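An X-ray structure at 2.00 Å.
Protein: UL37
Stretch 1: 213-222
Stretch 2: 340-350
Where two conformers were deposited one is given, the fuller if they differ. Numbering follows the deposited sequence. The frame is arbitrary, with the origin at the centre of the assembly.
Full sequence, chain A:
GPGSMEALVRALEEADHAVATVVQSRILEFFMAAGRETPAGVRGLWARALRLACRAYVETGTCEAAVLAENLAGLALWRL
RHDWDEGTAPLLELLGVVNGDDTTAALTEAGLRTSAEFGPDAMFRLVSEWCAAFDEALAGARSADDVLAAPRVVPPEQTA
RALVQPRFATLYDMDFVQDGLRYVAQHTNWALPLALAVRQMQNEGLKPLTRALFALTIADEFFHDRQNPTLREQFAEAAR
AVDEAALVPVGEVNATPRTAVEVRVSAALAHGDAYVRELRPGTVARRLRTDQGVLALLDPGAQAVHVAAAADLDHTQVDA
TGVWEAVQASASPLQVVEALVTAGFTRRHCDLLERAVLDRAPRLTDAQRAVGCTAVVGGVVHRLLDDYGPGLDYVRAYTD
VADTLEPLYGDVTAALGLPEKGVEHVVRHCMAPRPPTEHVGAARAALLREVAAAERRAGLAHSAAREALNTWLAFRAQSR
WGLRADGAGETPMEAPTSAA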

ATOM      1  N   LEU A 213      -1.886 -25.695  13.472  1.00 24.56           N
ATOM      2  CA  LEU A 213      -0.876 -24.665  13.723  1.00 22.46           C
ATOM      3  C   LEU A 213      -1.187 -23.413  12.898  1.00 25.07           C
ATOM      4  O   LEU A 213      -1.092 -22.299  13.398  1.00 25.57           O
ATOM      5  N   PHE A 214      -1.587 -23.609  11.641  1.00 27.73           N
ATOM      6  CA  PHE A 214      -2.020 -22.501  10.805  1.00 23.38           C
ATOM      7  C   PHE A 214      -3.168 -21.719  11.448  1.00 26.25           C
ATOM      8  O   PHE A 214      -3.163 -20.495  11.432  1.00 26.72           O
ATOM      9  N   ALA A 215      -4.138 -22.428  12.017  1.00 26.84           N
ATOM     10  CA  ALA A 215      -5.256 -21.780  12.713  1.00 30.79           C
ATOM     11  C   ALA A 215      -4.750 -20.877  13.825  1.00 28.32           C
ATOM     12  O   ALA A 215      -5.258 -19.768  14.011  1.00 28.44           O
ATOM     13  N   LEU A 216      -3.743 -21.349  14.557  1.00 24.85           N
ATOM     14  CA  LEU A 216      -3.150 -20.548  15.618  1.00 27.78           C
ATOM     15  C   LEU A 216      -2.466 -19.310  15.075  1.00 26.75           C
ATOM     16  O   LEU A 216      -2.589 -18.234  15.659  1.00 27.86           O
ATOM     17  N   THR A 217      -1.748 -19.438  13.964  1.00 27.55           N
ATOM     18  CA  THR A 217      -1.149 -18.241  13.363  1.00 28.79           C
ATOM     19  C   THR A 217      -2.229 -17.210  12.998  1.00 26.90           C
ATOM     20  O   THR A 217      -2.024 -16.000  13.135  1.00 25.96           O
ATOM     21  N   ILE A 218      -3.381 -17.695  12.549  1.00 25.36           N
ATOM     22  CA  ILE A 218      -4.469 -16.803  12.154  1.00 26.17           C
ATOM     23  C   ILE A 218      -5.070 -16.128  13.392  1.00 29.05           C
ATOM     24  O   ILE A 218      -5.314 -14.917  13.407  1.00 27.68           O
ATOM     25  N   ALA A 219      -5.302 -16.914  14.433  1.00 26.05           N
ATOM     26  CA  ALA A 219      -5.847 -16.366  15.671  1.00 28.51           C
ATOM     27  C   ALA A 219      -4.923 -15.272  16.191  1.00 31.37           C
ATOM     28  O   ALA A 219      -5.379 -14.195  16.577  1.00 29.31           O
ATOM     29  N   ASP A 220      -3.615 -15.538  16.145  1.00 29.05           N
ATOM     30  CA  ASP A 220      -2.613 -14.624  16.706  1.00 29.38           C
ATOM     31  C   ASP A 220      -2.321 -13.365  15.871  1.00 30.82           C
ATOM     32  O   ASP A 220      -2.099 -12.296  16.422  1.00 32.89           O
ATOM     33  N   GLU A 221      -2.304 -13.495  14.549  1.00 27.31           N
ATOM     34  CA  GLU A 221      -1.974 -12.383  13.662  0.54 31.44           C
ATOM     35  C   GLU A 221      -3.191 -11.512  13.382  1.00 29.62           C
ATOM     36  O   GLU A 221      -3.077 -10.306  13.197  1.00 33.92           O
ATOM     37  N   PHE A 222      -4.362 -12.135  13.338  1.00 29.14           N
ATOM     38  CA  PHE A 222      -5.538 -11.423  12.840  1.00 29.39           C
ATOM     39  C   PHE A 222      -6.737 -11.280  13.768  1.00 34.53           C
ATOM     40  O   PHE A 222      -7.635 -10.483  13.486  1.00 31.78           O
ATOM     41  N   LEU A 340       5.689 -17.622   0.958  1.00 22.06           N
ATOM     42  CA  LEU A 340       6.050 -17.528   2.374  1.00 21.15           C
ATOM     43  C   LEU A 340       4.993 -18.156   3.257  1.00 21.40           C
ATOM     44  O   LEU A 340       5.281 -19.047   4.039  1.00 23.28           O
ATOM     45  N   VAL A 341       3.760 -17.675   3.134  1.00 21.65           N
ATOM     46  CA  VAL A 341       2.688 -18.088   4.028  1.00 21.58           C
ATOM     47  C   VAL A 341       2.341 -19.570   3.879  1.00 22.12           C
ATOM     48  O   VAL A 341       2.096 -20.259   4.865  1.00 22.07           O
ATOM     49  N   THR A 342       2.306 -20.042   2.633  1.00 22.86           N
ATOM     50  CA  THR A 342       2.061 -21.452   2.332  1.00 26.21           C
ATOM     51  C   THR A 342       3.065 -22.364   3.040  1.00 24.63           C
ATOM     52  O   THR A 342       2.712 -23.464   3.477  1.00 25.56           O
ATOM     53  N   ALA A 343       4.305 -21.895   3.176  1.00 22.05           N
ATOM     54  CA  ALA A 343       5.360 -22.686   3.815  1.00 25.17           C
ATOM     55  C   ALA A 343       5.400 -22.472   5.327  1.00 23.93           C
ATOM     56  O   ALA A 343       6.241 -23.054   6.019  1.00 25.75           O
ATOM     57  N   GLY A 344       4.498 -21.639   5.836  1.00 25.56           N
ATOM     58  CA  GLY A 344       4.438 -21.391   7.268  1.00 24.10           C
ATOM     59  C   GLY A 344       5.299 -20.232   7.738  1.00 23.31           C
ATOM     60  O   GLY A 344       5.428 -19.999   8.935  1.00 24.73           O
ATOM     61  N   PHE A 345       5.876 -19.492   6.797  1.00 21.77           N
ATOM     62  CA  PHE A 345       6.624 -18.286   7.128  1.00 20.22           C
ATOM     63  C   PHE A 345       5.688 -17.079   7.218  1.00 22.35           C
ATOM     64  O   PHE A 345       5.738 -16.163   6.406  1.00 23.02           O
ATOM     65  N   THR A 346       4.820 -17.107   8.215  1.00 25.07           N
ATOM     66  CA  THR A 346       3.955 -15.983   8.531  1.00 23.96           C
ATOM     67  C   THR A 346       4.815 -14.855   9.103  1.00 25.55           C
ATOM     68  O   THR A 346       6.015 -15.037   9.323  1.00 23.07           O
ATOM     69  N   ARG A 347       4.210 -13.695   9.336  1.00 24.86           N
ATOM     70  CA  ARG A 347       4.937 -12.534   9.851  0.59 26.33           C
ATOM     71  C   ARG A 347       5.696 -12.861  11.126  1.00 25.52           C
ATOM     72  O   ARG A 347       6.877 -12.557  11.253  1.00 22.48           O
ATOM     73  N   ARG A 348       4.997 -13.467  12.076  1.00 23.78           N
ATOM     74  CA  ARG A 348       5.596 -13.785  13.369  1.00 27.92           C
ATOM     75  C   ARG A 348       6.676 -14.864  13.248  1.00 24.06           C
ATOM     76  O   ARG A 348       7.695 -14.807  13.929  1.00 23.90           O
ATOM     77  N   HIS A 349       6.469 -15.841  12.377  1.00 21.53           N
ATOM     78  CA  HIS A 349       7.459 -16.927  12.232  1.00 22.06           C
ATOM     79  C   HIS A 349       8.749 -16.457  11.589  1.00 22.12           C
ATOM     80  O   HIS A 349       9.842 -16.955  11.912  1.00 24.51           O
ATOM     81  N   CYS A 350       8.629 -15.523  10.654  1.00 20.79           N
ATOM     82  CA  CYS A 350       9.805 -14.898  10.072  1.00 21.88           C
ATOM     83  C   CYS A 350      10.612 -14.207  11.165  1.00 20.43           C
ATOM     84  O   CYS A 350      11.816 -14.371  11.252  1.00 21.09           O
TER

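One face of a helix, presenting Phe 214, Thr 217 and Glu 221, packs against a helix-turn-helix corner in a small, mixed contact: an aromatic ring at one end, a carboxylate bound to the start of a helix at the other. The three residues follow helical spacing and meet the corner in turn, Thr 217 and Glu 221 both reaching Thr 346.

Phe 214 leaves its backbone sideways, but its m rotamer brings the ring end to the closing turn of the first helix. Its edge meets carbonyl oxygens, with CE1 3.2 Å from Val 341 O and CZ 3.7 Å from Thr 342 O. Gly 344 ends that helix in a Schellman motif with positive phi; a CB there would jam against the preceding carbonyl, so the backbone alone calls for glycine.

Thr 217 points toward the corner in the p rotamer. Its OG1 donates to Phe 214 O at 2.6 Å within its own helix and also lies 4.0 Å from Thr 346 CG2, while its CG2 packs 3.6 Å from His 349 CE1. His 349, rotamer m, is held by a bond from ND1 to Gly 344 O (2.8 Å), which ties the second helix back to the turn.

Glu 221, chi1 m and chi2 off-well at -93°, gives the most area to the contact. Its OE2 accepts from the backbone Arg 348 N at 2.9 Å, in the first turn of the second helix, where amides lack helical acceptors. Its OE1 takes Arg 347 NE at 3.1 Å, a salt bridge lying near the guanidinium plane. Thr 346, also p, is the N-cap: its OG1 accepts a weak bond from His 349 N (3.4 Å). A water joins the two systems, donating to Glu 221 OE2 (2.8 Å) and lying 2.5 Å from Thr 346 OG1. Arg 348 starts toward the helix, but its end leads away.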

ATOM      1  CB  LEU A 213       0.538 -25.197  13.432  1.00 23.78           C
ATOM      2  CG  LEU A 213       1.040 -26.240  14.438  1.00 22.76           C
ATOM      3  CD1 LEU A 213       2.368 -26.946  14.010  1.00 20.22           C
ATOM      4  CD2 LEU A 213       1.176 -25.593  15.822  1.00 21.27           C
ATOM      5  CB  PHE A 214      -2.410 -22.970   9.395  1.00 26.93           C
ATOM      6  CG  PHE A 214      -1.266 -22.960   8.420  1.00 26.83           C
ATOM      7  CD1 PHE A 214      -0.744 -21.758   7.958  1.00 25.98           C
ATOM      8  CD2 PHE A 214      -0.706 -24.149   7.972  1.00 23.60           C
ATOM      9  CE1 PHE A 214       0.321 -21.742   7.066  1.00 24.30           C
ATOM     10  CE2 PHE A 214       0.349 -24.143   7.067  1.00 24.77           C
ATOM     11  CZ  PHE A 214       0.866 -22.936   6.618  1.00 26.55           C
ATOM     12  CB  ALA A 215      -6.222 -22.814  13.276  1.00 27.00           C
ATOM     13  CB  LEU A 216      -2.177 -21.367  16.463  1.00 25.84           C
ATOM     14  CG  LEU A 216      -2.841 -22.489  17.264  1.00 28.23           C
ATOM     15  CD1 LEU A 216      -1.825 -23.182  18.190  1.00 24.25           C
ATOM     16  CD2 LEU A 216      -4.014 -21.925  18.050  1.00 28.01           C
ATOM     17  CB  THR A 217      -0.263 -18.545  12.124  1.00 27.58           C
ATOM     18  OG1 THR A 217      -1.086 -18.928  11.009  1.00 24.52           O
ATOM     19  CG2 THR A 217       0.780 -19.641  12.428  1.00 20.94           C
ATOM     20  CB  ILE A 218      -5.566 -17.556  11.387  1.00 23.20           C
ATOM     21  CG1 ILE A 218      -5.032 -18.025  10.029  1.00 27.07           C
ATOM     22  CG2 ILE A 218      -6.798 -16.658  11.184  1.00 25.03           C
ATOM     23  CD1 ILE A 218      -5.882 -19.109   9.375  1.00 25.41           C
ATOM     24  CB  ALA A 219      -6.039 -17.464  16.708  1.00 24.91           C
ATOM     25  CB  ASP A 220      -1.302 -15.371  17.000  1.00 27.91           C
ATOM     26  CG  ASP A 220      -1.441 -16.344  18.154  1.00 35.84           C
ATOM     27  OD1 ASP A 220      -2.503 -16.313  18.817  1.00 36.08           O
ATOM     28  OD2 ASP A 220      -0.502 -17.127  18.407  1.00 35.79           O
ATOM     29  CB  GLU A 221      -1.430 -12.901  12.322  0.54 28.27           C
ATOM     30  CG  GLU A 221      -0.221 -13.841  12.414  0.54 31.10           C
ATOM     31  CD  GLU A 221       1.111 -13.118  12.307  0.54 31.35           C
ATOM     32  OE1 GLU A 221       1.131 -11.878  12.479  0.54 30.44           O
ATOM     33  OE2 GLU A 221       2.135 -13.793  12.049  0.54 25.04           O
ATOM     34  CB  PHE A 222      -5.982 -12.048  11.518  1.00 26.27           C
ATOM     35  CG  PHE A 222      -4.929 -11.986  10.448  1.00 30.55           C
ATOM     36  CD1 PHE A 222      -4.700 -10.807   9.756  1.00 30.55           C
ATOM     37  CD2 PHE A 222      -4.160 -13.101  10.137  1.00 27.43           C
ATOM     38  CE1 PHE A 222      -3.733 -10.741   8.780  1.00 30.79           C
ATOM     39  CE2 PHE A 222      -3.193 -13.035   9.151  1.00 28.37           C
ATOM     40  CZ  PHE A 222      -2.982 -11.857   8.475  1.00 27.85           C
ATOM     41  CB  LEU A 340       6.255 -16.072   2.775  1.00 22.23           C
ATOM     42  CG  LEU A 340       7.517 -15.435   2.197  1.00 24.00           C
ATOM     43  CD1 LEU A 340       7.442 -13.919   2.291  1.00 19.23           C
ATOM     44  CD2 LEU A 340       8.735 -15.957   2.948  1.00 19.37           C
ATOM     45  CB  VAL A 341       1.418 -17.227   3.790  1.00 21.92           C
ATOM     46  CG1 VAL A 341       0.272 -17.739   4.641  1.00 21.08           C
ATOM     47  CG2 VAL A 341       1.723 -15.744   4.066  1.00 20.19           C
ATOM     48  CB  THR A 342       2.096 -21.717   0.792  1.00 24.88           C
ATOM     49  OG1 THR A 342       1.087 -20.930   0.156  1.00 32.10           O
ATOM     50  CG2 THR A 342       1.826 -23.163   0.482  1.00 32.08           C
ATOM     51  CB  ALA A 343       6.716 -22.372   3.205  1.00 23.31           C
ATOM     52  CB  PHE A 345       7.729 -18.042   6.114  1.00 20.90           C
ATOM     53  CG  PHE A 345       8.955 -18.917   6.329  1.00 24.23           C
ATOM     54  CD1 PHE A 345       8.982 -20.223   5.867  1.00 21.99           C
ATOM     55  CD2 PHE A 345      10.063 -18.430   7.015  1.00 20.13           C
ATOM     56  CE1 PHE A 345      10.114 -21.033   6.060  1.00 23.71           C
ATOM     57  CE2 PHE A 345      11.187 -19.223   7.219  1.00 21.74           C
ATOM     58  CZ  PHE A 345      11.216 -20.528   6.740  1.00 24.51           C
ATOM     59  CB  THR A 346       2.938 -16.397   9.573  1.00 25.00           C
ATOM     60  OG1 THR A 346       3.645 -16.853  10.726  1.00 22.13           O
ATOM     61  CG2 THR A 346       2.087 -17.537   9.053  1.00 22.35           C
ATOM     62  CB  ARG A 347       3.990 -11.359  10.137  0.59 26.11           C
ATOM     63  CG  ARG A 347       4.732 -10.106  10.590  0.59 28.89           C
ATOM     64  CD  ARG A 347       3.873  -9.170  11.443  0.59 30.97           C
ATOM     65  NE  ARG A 347       3.431  -9.769  12.704  0.59 33.29           N
ATOM     66  CZ  ARG A 347       4.172  -9.847  13.810  0.59 33.60           C
ATOM     67  NH1 ARG A 347       5.419  -9.385  13.824  0.59 31.77           N
ATOM     68  NH2 ARG A 347       3.666 -10.402  14.903  0.59 30.15           N
ATOM     69  CB  ARG A 348       4.507 -14.203  14.361  1.00 29.93           C
ATOM     70  CG  ARG A 348       5.012 -14.705  15.685  1.00 34.36           C
ATOM     71  CD  ARG A 348       5.799 -13.640  16.420  1.00 39.14           C
ATOM     72  NE  ARG A 348       5.978 -13.996  17.828  1.00 47.45           N
ATOM     73  CZ  ARG A 348       6.899 -13.458  18.621  1.00 47.46           C
ATOM     74  NH1 ARG A 348       7.729 -12.537  18.143  1.00 43.91           N
ATOM     75  NH2 ARG A 348       6.997 -13.843  19.888  1.00 51.82           N
ATOM     76  CB  HIS A 349       6.873 -18.122  11.475  1.00 19.67           C
ATOM     77  CG  HIS A 349       5.821 -18.848  12.248  1.00 21.61           C
ATOM     78  ND1 HIS A 349       5.185 -19.968  11.768  1.00 19.30           N
ATOM     79  CD2 HIS A 349       5.295 -18.609  13.474  1.00 21.97           C
ATOM     80  CE1 HIS A 349       4.318 -20.401  12.674  1.00 21.78           C
ATOM     81  NE2 HIS A 349       4.362 -19.587  13.711  1.00 20.99           N
ATOM     82  CB  CYS A 350       9.411 -13.878   9.001  1.00 22.93           C
ATOM     83  SG  CYS A 350       8.829 -14.597   7.440  1.00 24.32           S
TER
HETATM   84  O   HOH W   1       2.183 -16.495  12.733  1.00 33.36           O